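Local atomic coordinates of glutamine synthetase (Streptomyces coelicolor, PDB entry 4BAX), a protein that belongs to the glutamine synthetase family, pairing an N-terminal beta-grasp domain with a larger catalytic domain in a ten-chain assembly. Residues A[97-111]-A[327-339]. Numbering follows the deposited sequence.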
ATOM      1  N   LEU A  97     -16.330   4.393  51.804  1.00 33.96           N
ATOM      2  CA  LEU A  97     -17.226   3.243  51.663  1.00 33.72           C
ATOM      3  C   LEU A  97     -17.043   2.289  52.847  1.00 35.06           C
ATOM      4  O   LEU A  97     -18.012   1.696  53.318  1.00 35.47           O
ATOM      5  CB  LEU A  97     -17.027   2.530  50.322  1.00 32.05           C
ATOM      6  CG  LEU A  97     -17.829   1.228  50.166  1.00 31.09           C
ATOM      7  CD1 LEU A  97     -19.343   1.522  50.171  1.00 30.24           C
ATOM      8  CD2 LEU A  97     -17.437   0.436  48.883  1.00 19.53           C
ATOM      9  N   ALA A  98     -15.806   2.135  53.320  1.00 35.95           N
ATOM     10  CA  ALA A  98     -15.526   1.233  54.440  1.00 36.79           C
ATOM     11  C   ALA A  98     -16.262   1.693  55.711  1.00 37.86           C
ATOM     12  O   ALA A  98     -16.770   0.858  56.453  1.00 38.01           O
ATOM     13  CB  ALA A  98     -14.018   1.136  54.690  1.00 36.54           C
ATOM     14  N   GLU A  99     -16.337   3.004  55.946  1.00 38.83           N
ATOM     15  CA  GLU A  99     -17.081   3.536  57.101  1.00 40.36           C
ATOM     16  C   GLU A  99     -18.570   3.253  56.998  1.00 41.34           C
ATOM     17  O   GLU A  99     -19.174   2.784  57.963  1.00 41.98           O
ATOM     18  CB  GLU A  99     -16.847   5.063  57.247  1.00 43.42           C
ATOM     19  CG  GLU A  99     -15.455   5.589  57.741  1.00 98.39           C
ATOM     20  CD  GLU A  99     -14.363   4.536  58.000  1.00 98.61           C
ATOM     21  OE1 GLU A  99     -14.648   3.425  58.491  1.00 98.79           O
ATOM     22  OE2 GLU A  99     -13.177   4.830  57.728  1.00 98.63           O
ATOM     23  N   LEU A 100     -19.161   3.526  55.845  1.00 41.65           N
ATOM     24  CA  LEU A 100     -20.586   3.284  55.674  1.00 42.43           C
ATOM     25  C   LEU A 100     -20.962   1.802  55.649  1.00 42.73           C
ATOM     26  O   LEU A 100     -22.030   1.406  56.132  1.00 42.04           O
ATOM     27  CB  LEU A 100     -21.065   3.977  54.411  1.00 42.88           C
ATOM     28  CG  LEU A 100     -21.543   5.363  54.849  1.00 43.73           C
ATOM     29  CD1 LEU A 100     -20.429   6.408  54.675  1.00 44.00           C
ATOM     30  CD2 LEU A 100     -22.783   5.713  54.107  1.00 43.59           C
ATOM     31  N   SER A 101     -20.049   0.992  55.127  1.00 43.72           N
ATOM     32  CA  SER A 101     -20.229  -0.439  55.050  1.00 44.69           C
ATOM     33  C   SER A 101     -20.336  -1.020  56.460  1.00 46.35           C
ATOM     34  O   SER A 101     -21.244  -1.801  56.754  1.00 46.83           O
ATOM     35  CB  SER A 101     -19.041  -1.056  54.310  1.00 44.12           C
ATOM     36  OG  SER A 101     -19.224  -2.423  54.025  1.00 43.79           O
ATOM     37  N   GLU A 102     -19.433  -0.596  57.340  1.00 47.14           N
ATOM     38  CA  GLU A 102     -19.432  -1.048  58.732  1.00 48.02           C
ATOM     39  C   GLU A 102     -20.640  -0.537  59.505  1.00 47.12           C
ATOM     40  O   GLU A 102     -21.204  -1.229  60.357  1.00 47.20           O
ATOM     41  CB  GLU A 102     -18.142  -0.607  59.425  1.00 49.79           C
ATOM     42  CG  GLU A 102     -17.969  -1.133  60.845  1.00 51.73           C
ATOM     43  CD  GLU A 102     -16.672  -0.648  61.477  1.00 53.22           C
ATOM     44  OE1 GLU A 102     -15.623  -0.680  60.788  1.00 53.65           O
ATOM     45  OE2 GLU A 102     -16.705  -0.212  62.654  1.00 53.71           O
ATOM     46  N   ARG A 103     -20.990   0.711  59.224  1.00 46.03           N
ATOM     47  CA  ARG A 103     -22.087   1.367  59.892  1.00 45.60           C
ATOM     48  C   ARG A 103     -23.411   0.661  59.617  1.00 44.80           C
ATOM     49  O   ARG A 103     -24.304   0.630  60.477  1.00 45.02           O
ATOM     50  CB  ARG A 103     -22.150   2.832  59.467  1.00 45.61           C
ATOM     51  CG  ARG A 103     -23.507   3.444  59.678  1.00 45.89           C
ATOM     52  CD  ARG A 103     -23.602   4.008  61.082  1.00 46.48           C
ATOM     53  NE  ARG A 103     -24.891   4.651  61.328  1.00 46.77           N
ATOM     54  CZ  ARG A 103     -26.030   3.994  61.529  1.00 46.96           C
ATOM     55  NH1 ARG A 103     -26.068   2.664  61.496  1.00 46.83           N
ATOM     56  NH2 ARG A 103     -27.144   4.674  61.747  1.00 47.19           N
ATOM     57  N   PHE A 104     -23.530   0.091  58.423  1.00 43.88           N
ATOM     58  CA  PHE A 104     -24.783  -0.525  57.991  1.00 43.63           C
ATOM     59  C   PHE A 104     -24.689  -2.024  57.733  1.00 43.38           C
ATOM     60  O   PHE A 104     -25.507  -2.578  57.001  1.00 43.44           O
ATOM     61  CB  PHE A 104     -25.329   0.198  56.756  1.00 43.28           C
ATOM     62  CG  PHE A 104     -25.864   1.568  57.062  1.00 43.27           C
ATOM     63  CD1 PHE A 104     -26.968   1.722  57.878  1.00 43.46           C
ATOM     64  CD2 PHE A 104     -25.212   2.701  56.606  1.00 43.01           C
ATOM     65  CE1 PHE A 104     -27.446   2.978  58.181  1.00 43.52           C
ATOM     66  CE2 PHE A 104     -25.688   3.959  56.910  1.00 42.98           C
ATOM     67  CZ  PHE A 104     -26.801   4.098  57.696  1.00 43.21           C
ATOM     68  N   ALA A 105     -23.718  -2.682  58.357  1.00 43.08           N
ATOM     69  CA  ALA A 105     -23.484  -4.094  58.080  1.00 42.54           C
ATOM     70  C   ALA A 105     -24.690  -4.955  58.433  1.00 42.25           C
ATOM     71  O   ALA A 105     -24.918  -5.982  57.795  1.00 42.18           O
ATOM     72  CB  ALA A 105     -22.239  -4.584  58.804  1.00 42.50           C
ATOM     73  N   ALA A 106     -25.490  -4.490  59.394  1.00 42.02           N
ATOM     74  CA  ALA A 106     -26.687  -5.202  59.847  1.00 41.79           C
ATOM     75  C   ALA A 106     -27.773  -5.365  58.763  1.00 41.46           C
ATOM     76  O   ALA A 106     -28.474  -6.389  58.746  1.00 41.48           O
ATOM     77  CB  ALA A 106     -27.274  -4.503  61.082  1.00 41.80           C
ATOM     78  N   GLN A 107     -27.907  -4.377  57.866  1.00 40.95           N
ATOM     79  CA  GLN A 107     -28.877  -4.448  56.760  1.00 40.50           C
ATOM     80  C   GLN A 107     -28.416  -5.386  55.646  1.00 40.38           C
ATOM     81  O   GLN A 107     -29.202  -5.794  54.779  1.00 39.76           O
ATOM     82  CB  GLN A 107     -29.218  -3.063  56.226  1.00 40.38           C
ATOM     83  CG  GLN A 107     -29.844  -2.167  57.271  1.00 41.12           C
ATOM     84  CD  GLN A 107     -30.408  -0.883  56.696  1.00 41.28           C
ATOM     85  OE1 GLN A 107     -31.206  -0.896  55.755  1.00 41.37           O
ATOM     86  NE2 GLN A 107     -30.009   0.242  57.283  1.00 41.34           N
ATOM     87  N   GLU A 108     -27.130  -5.719  55.691  1.00 40.89           N
ATOM     88  CA  GLU A 108     -26.503  -6.636  54.742  1.00 41.42           C
ATOM     89  C   GLU A 108     -26.701  -6.226  53.270  1.00 40.41           C
ATOM     90  O   GLU A 108     -27.227  -6.998  52.458  1.00 40.51           O
ATOM     91  CB  GLU A 108     -26.989  -8.063  54.981  1.00 42.67           C
ATOM     92  CG  GLU A 108     -26.832  -8.458  56.448  1.00 44.37           C
ATOM     93  CD  GLU A 108     -27.064  -9.931  56.701  1.00 45.51           C
ATOM     94  OE1 GLU A 108     -27.520 -10.633  55.765  1.00 45.90           O
ATOM     95  OE2 GLU A 108     -26.817 -10.370  57.847  1.00 45.77           O
ATOM     96  N   PRO A 109     -26.233  -5.023  52.914  1.00 39.10           N
ATOM     97  CA  PRO A 109     -26.401  -4.584  51.528  1.00 37.83           C
ATOM     98  C   PRO A 109     -25.582  -5.446  50.567  1.00 36.74           C
ATOM     99  O   PRO A 109     -24.458  -5.838  50.890  1.00 36.88           O
ATOM    100  CB  PRO A 109     -25.881  -3.145  51.562  1.00 37.91           C
ATOM    101  CG  PRO A 109     -24.903  -3.126  52.702  1.00 38.32           C
ATOM    102  CD  PRO A 109     -25.481  -4.048  53.726  1.00 38.81           C
ATOM    103  N   VAL A 110     -26.151  -5.723  49.396  1.00 35.27           N
ATOM    104  CA  VAL A 110     -25.507  -6.534  48.372  1.00 33.95           C
ATOM    105  C   VAL A 110     -25.663  -5.818  47.024  1.00 34.07           C
ATOM    106  O   VAL A 110     -26.675  -5.154  46.765  1.00 33.93           O
ATOM    107  CB  VAL A 110     -26.141  -7.933  48.320  1.00 33.25           C
ATOM    108  CG1 VAL A 110     -25.609  -8.739  47.157  1.00 32.74           C
ATOM    109  CG2 VAL A 110     -25.898  -8.668  49.634  1.00 33.60           C
ATOM    110  N   PHE A 111     -24.647  -5.917  46.175  1.00 34.35           N
ATOM    111  CA  PHE A 111     -24.678  -5.209  44.910  1.00 34.28           C
ATOM    112  C   PHE A 111     -24.374  -6.099  43.724  1.00 34.23           C
ATOM    113  O   PHE A 111     -23.569  -7.032  43.822  1.00 34.26           O
ATOM    114  CB  PHE A 111     -23.676  -4.063  44.922  1.00 34.52           C
ATOM    115  CG  PHE A 111     -24.075  -2.925  45.814  1.00 34.99           C
ATOM    116  CD1 PHE A 111     -23.698  -2.911  47.147  1.00 35.45           C
ATOM    117  CD2 PHE A 111     -24.849  -1.882  45.328  1.00 35.14           C
ATOM    118  CE1 PHE A 111     -24.076  -1.865  47.981  1.00 35.90           C
ATOM    119  CE2 PHE A 111     -25.229  -0.831  46.160  1.00 35.55           C
ATOM    120  CZ  PHE A 111     -24.840  -0.824  47.488  1.00 35.80           C
ATOM    121  N   THR A 327     -21.647   2.752  45.256  1.00 28.63           N
ATOM    122  CA  THR A 327     -22.018   1.849  46.344  1.00 29.69           C
ATOM    123  C   THR A 327     -22.184   2.624  47.666  1.00 30.36           C
ATOM    124  O   THR A 327     -23.183   2.432  48.375  1.00 31.10           O
ATOM    125  CB  THR A 327     -20.983   0.681  46.545  1.00 32.59           C
ATOM    126  OG1 THR A 327     -19.651   1.199  46.676  1.00 32.63           O
ATOM    127  CG2 THR A 327     -21.047  -0.348  45.412  1.00 32.47           C
ATOM    128  N   ARG A 328     -21.269   3.557  47.950  1.00 30.21           N
ATOM    129  CA  ARG A 328     -21.334   4.331  49.202  1.00 30.70           C
ATOM    130  C   ARG A 328     -22.631   5.140  49.276  1.00 30.84           C
ATOM    131  O   ARG A 328     -23.332   5.123  50.304  1.00 30.64           O
ATOM    132  CB  ARG A 328     -20.125   5.269  49.327  1.00 31.02           C
ATOM    133  CG  ARG A 328     -19.907   5.839  50.742  1.00 31.73           C
ATOM    134  CD  ARG A 328     -19.878   7.365  50.800  1.00 32.36           C
ATOM    135  NE  ARG A 328     -19.031   7.916  49.753  1.00 33.44           N
ATOM    136  CZ  ARG A 328     -19.139   9.149  49.273  1.00 34.40           C
ATOM    137  NH1 ARG A 328     -20.052   9.974  49.762  1.00 34.64           N
ATOM    138  NH2 ARG A 328     -18.318   9.561  48.307  1.00 34.82           N
ATOM    139  N   LEU A 329     -22.951   5.805  48.162  1.00 30.63           N
ATOM    140  CA  LEU A 329     -24.098   6.689  48.053  1.00 30.43           C
ATOM    141  C   LEU A 329     -25.423   5.945  48.207  1.00 30.41           C
ATOM    142  O   LEU A 329     -26.346   6.423  48.885  1.00 29.98           O
ATOM    143  CB  LEU A 329     -24.063   7.412  46.706  1.00 30.52           C
ATOM    144  CG  LEU A 329     -23.001   8.492  46.531  1.00 30.59           C
ATOM    145  CD1 LEU A 329     -23.056   9.074  45.128  1.00 30.87           C
ATOM    146  CD2 LEU A 329     -23.211   9.572  47.578  1.00 30.47           C
ATOM    147  N   LEU A 330     -25.519   4.786  47.558  1.00 30.99           N
ATOM    148  CA  LEU A 330     -26.729   3.979  47.641  1.00 31.66           C
ATOM    149  C   LEU A 330     -26.938   3.471  49.064  1.00 31.96           C
ATOM    150  O   LEU A 330     -28.059   3.484  49.566  1.00 31.95           O
ATOM    151  CB  LEU A 330     -26.676   2.819  46.654  1.00 31.55           C
ATOM    152  CG  LEU A 330     -27.040   3.273  45.243  1.00 31.54           C
ATOM    153  CD1 LEU A 330     -26.721   2.190  44.202  1.00 31.36           C
ATOM    154  CD2 LEU A 330     -28.522   3.693  45.200  1.00 31.57           C
ATOM    155  N   VAL A 331     -25.865   3.029  49.709  1.00 32.50           N
ATOM    156  CA  VAL A 331     -25.962   2.586  51.096  1.00 33.20           C
ATOM    157  C   VAL A 331     -26.343   3.742  52.017  1.00 34.73           C
ATOM    158  O   VAL A 331     -27.235   3.604  52.854  1.00 35.51           O
ATOM    159  CB  VAL A 331     -24.651   1.975  51.572  1.00 32.41           C
ATOM    160  CG1 VAL A 331     -24.603   1.908  53.077  1.00 32.14           C
ATOM    161  CG2 VAL A 331     -24.472   0.595  50.953  1.00 32.43           C
ATOM    162  N   ASP A 332     -25.714   4.897  51.837  1.00 35.13           N
ATOM    163  CA  ASP A 332     -26.001   6.015  52.721  1.00 35.60           C
ATOM    164  C   ASP A 332     -27.467   6.378  52.580  1.00 34.52           C
ATOM    165  O   ASP A 332     -28.205   6.409  53.561  1.00 34.60           O
ATOM    166  CB  ASP A 332     -25.141   7.236  52.377  1.00 36.83           C
ATOM    167  CG  ASP A 332     -25.100   8.262  53.514  1.00 38.08           C
ATOM    168  OD1 ASP A 332     -26.098   8.397  54.241  1.00 38.90           O
ATOM    169  OD2 ASP A 332     -24.054   8.914  53.706  1.00 38.29           O
ATOM    170  N   THR A 333     -27.897   6.600  51.352  1.00 33.63           N
ATOM    171  CA  THR A 333     -29.254   7.060  51.151  1.00 33.60           C
ATOM    172  C   THR A 333     -30.306   6.023  51.533  1.00 33.69           C
ATOM    173  O   THR A 333     -31.128   6.258  52.423  1.00 33.54           O
ATOM    174  CB  THR A 333     -29.453   7.543  49.686  1.00 30.01           C
ATOM    175  OG1 THR A 333     -28.590   8.661  49.414  1.00 29.70           O
ATOM    176  CG2 THR A 333     -30.917   7.900  49.401  1.00 30.05           C
ATOM    177  N   CYS A 334     -30.219   4.841  50.938  1.00 34.17           N
ATOM    178  CA  CYS A 334     -31.250   3.830  51.124  1.00 34.88           C
ATOM    179  C   CYS A 334     -31.300   3.222  52.527  1.00 34.84           C
ATOM    180  O   CYS A 334     -32.368   3.186  53.151  1.00 34.28           O
ATOM    181  CB  CYS A 334     -31.102   2.722  50.073  1.00 35.03           C
ATOM    182  SG  CYS A 334     -31.236   3.292  48.367  1.00 50.06           S
ATOM    183  N   CYS A 335     -30.137   2.793  53.026  1.00 35.11           N
ATOM    184  CA  CYS A 335     -30.052   2.114  54.322  1.00 35.21           C
ATOM    185  C   CYS A 335     -30.456   3.034  55.468  1.00 36.03           C
ATOM    186  O   CYS A 335     -31.057   2.605  56.456  1.00 36.34           O
ATOM    187  CB  CYS A 335     -28.638   1.571  54.565  1.00 34.47           C
ATOM    188  SG  CYS A 335     -28.152   0.154  53.572  1.00 38.87           S
ATOM    189  N   THR A 336     -30.135   4.315  55.313  1.00 36.35           N
ATOM    190  CA  THR A 336     -30.516   5.310  56.298  1.00 36.80           C
ATOM    191  C   THR A 336     -32.030   5.460  56.315  1.00 37.99           C
ATOM    192  O   THR A 336     -32.654   5.442  57.377  1.00 39.04           O
ATOM    193  CB  THR A 336     -29.876   6.673  55.991  1.00 36.01           C
ATOM    194  OG1 THR A 336     -28.477   6.617  56.301  1.00 35.85           O
ATOM    195  CG2 THR A 336     -30.526   7.774  56.794  1.00 35.62           C
ATOM    196  N   ALA A 337     -32.624   5.555  55.130  1.00 37.76           N
ATOM    197  CA  ALA A 337     -34.061   5.689  55.049  1.00 37.78           C
ATOM    198  C   ALA A 337     -34.752   4.441  55.582  1.00 38.66           C
ATOM    199  O   ALA A 337     -35.770   4.561  56.261  1.00 38.95           O
ATOM    200  CB  ALA A 337     -34.487   5.976  53.630  1.00 37.20           C
ATOM    201  N   LEU A 338     -34.177   3.265  55.336  1.00 39.42           N
ATOM    202  CA  LEU A 338     -34.745   1.996  55.836  1.00 40.85           C
ATOM    203  C   LEU A 338     -34.645   1.874  57.358  1.00 42.07           C
ATOM    204  O   LEU A 338     -35.518   1.302  58.022  1.00 41.63           O
ATOM    205  CB  LEU A 338     -34.105   0.784  55.139  1.00 40.47           C
ATOM    206  CG  LEU A 338     -34.414   0.632  53.644  1.00 40.06           C
ATOM    207  CD1 LEU A 338     -33.394  -0.265  52.934  1.00 39.66           C
ATOM    208  CD2 LEU A 338     -35.834   0.093  53.472  1.00 40.07           C
ATOM    209  N   GLU A 339     -33.573   2.432  57.897  1.00 43.67           N
ATOM    210  CA  GLU A 339     -33.380   2.457  59.327  1.00 45.50           C
ATOM    211  C   GLU A 339     -34.488   3.297  59.967  1.00 47.02           C
ATOM    212  O   GLU A 339     -35.148   2.846  60.916  1.00 46.84           O
ATOM    213  CB  GLU A 339     -31.999   3.023  59.680  1.00 45.80           C
ATOM    214  CG  GLU A 339     -31.470   2.638  61.055  1.00 46.47           C
ATOM    215  CD  GLU A 339     -29.993   2.980  61.243  1.00 46.93           C
ATOM    216  OE1 GLU A 339     -29.691   4.188  61.353  1.00 47.24           O
ATOM    217  OE2 GLU A 339     -29.142   2.061  61.312  1.00 46.93           O
TER
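Val331 packs between Phe104 and Phe111 in the catalytic domain of a glutamine synthetase. Here helix 327-339 meets helix 97-103, the turn after it and the start of strand 110-121. The two helices run at 36°, their axes 9.3 Å apart. Helix 327-339 also packs on strand 231-236 through Leu330 and Cys334, while Leu97 touches helix 190-210. On the buried side, Thr327 CG2 sits over the centre of the Phe111 ring, a CH-pi contact 3.9 Å from the centroid. Val331 CG2 meets the edge of the same ring. Val331 CG1 is anti to the backbone N (chi1 163°) and turns to Phe104 CD2, 3.7 Å away. Cys335 CB lies over one face of Phe104, and Arg103 CG over the opposite face.

The solvent side is polar. There the exposed Arg103 and Glu339 form a bidentate salt bridge, NH2 to OE1 at 2.6 Å and NH1 to OE2 at 3.1 Å. Both oxygens use their syn lone pairs, and the guanidinium and carboxylate planes are nearly coplanar.

Back on the buried side, the extended chain of Gln107 delivers its amide to the helix backbone. Gln107 NE2 donates to Cys335 O at 2.7 Å, almost straight at 176°, while Glu339 N reaches that oxygen from the opposite face of the carbonyl plane.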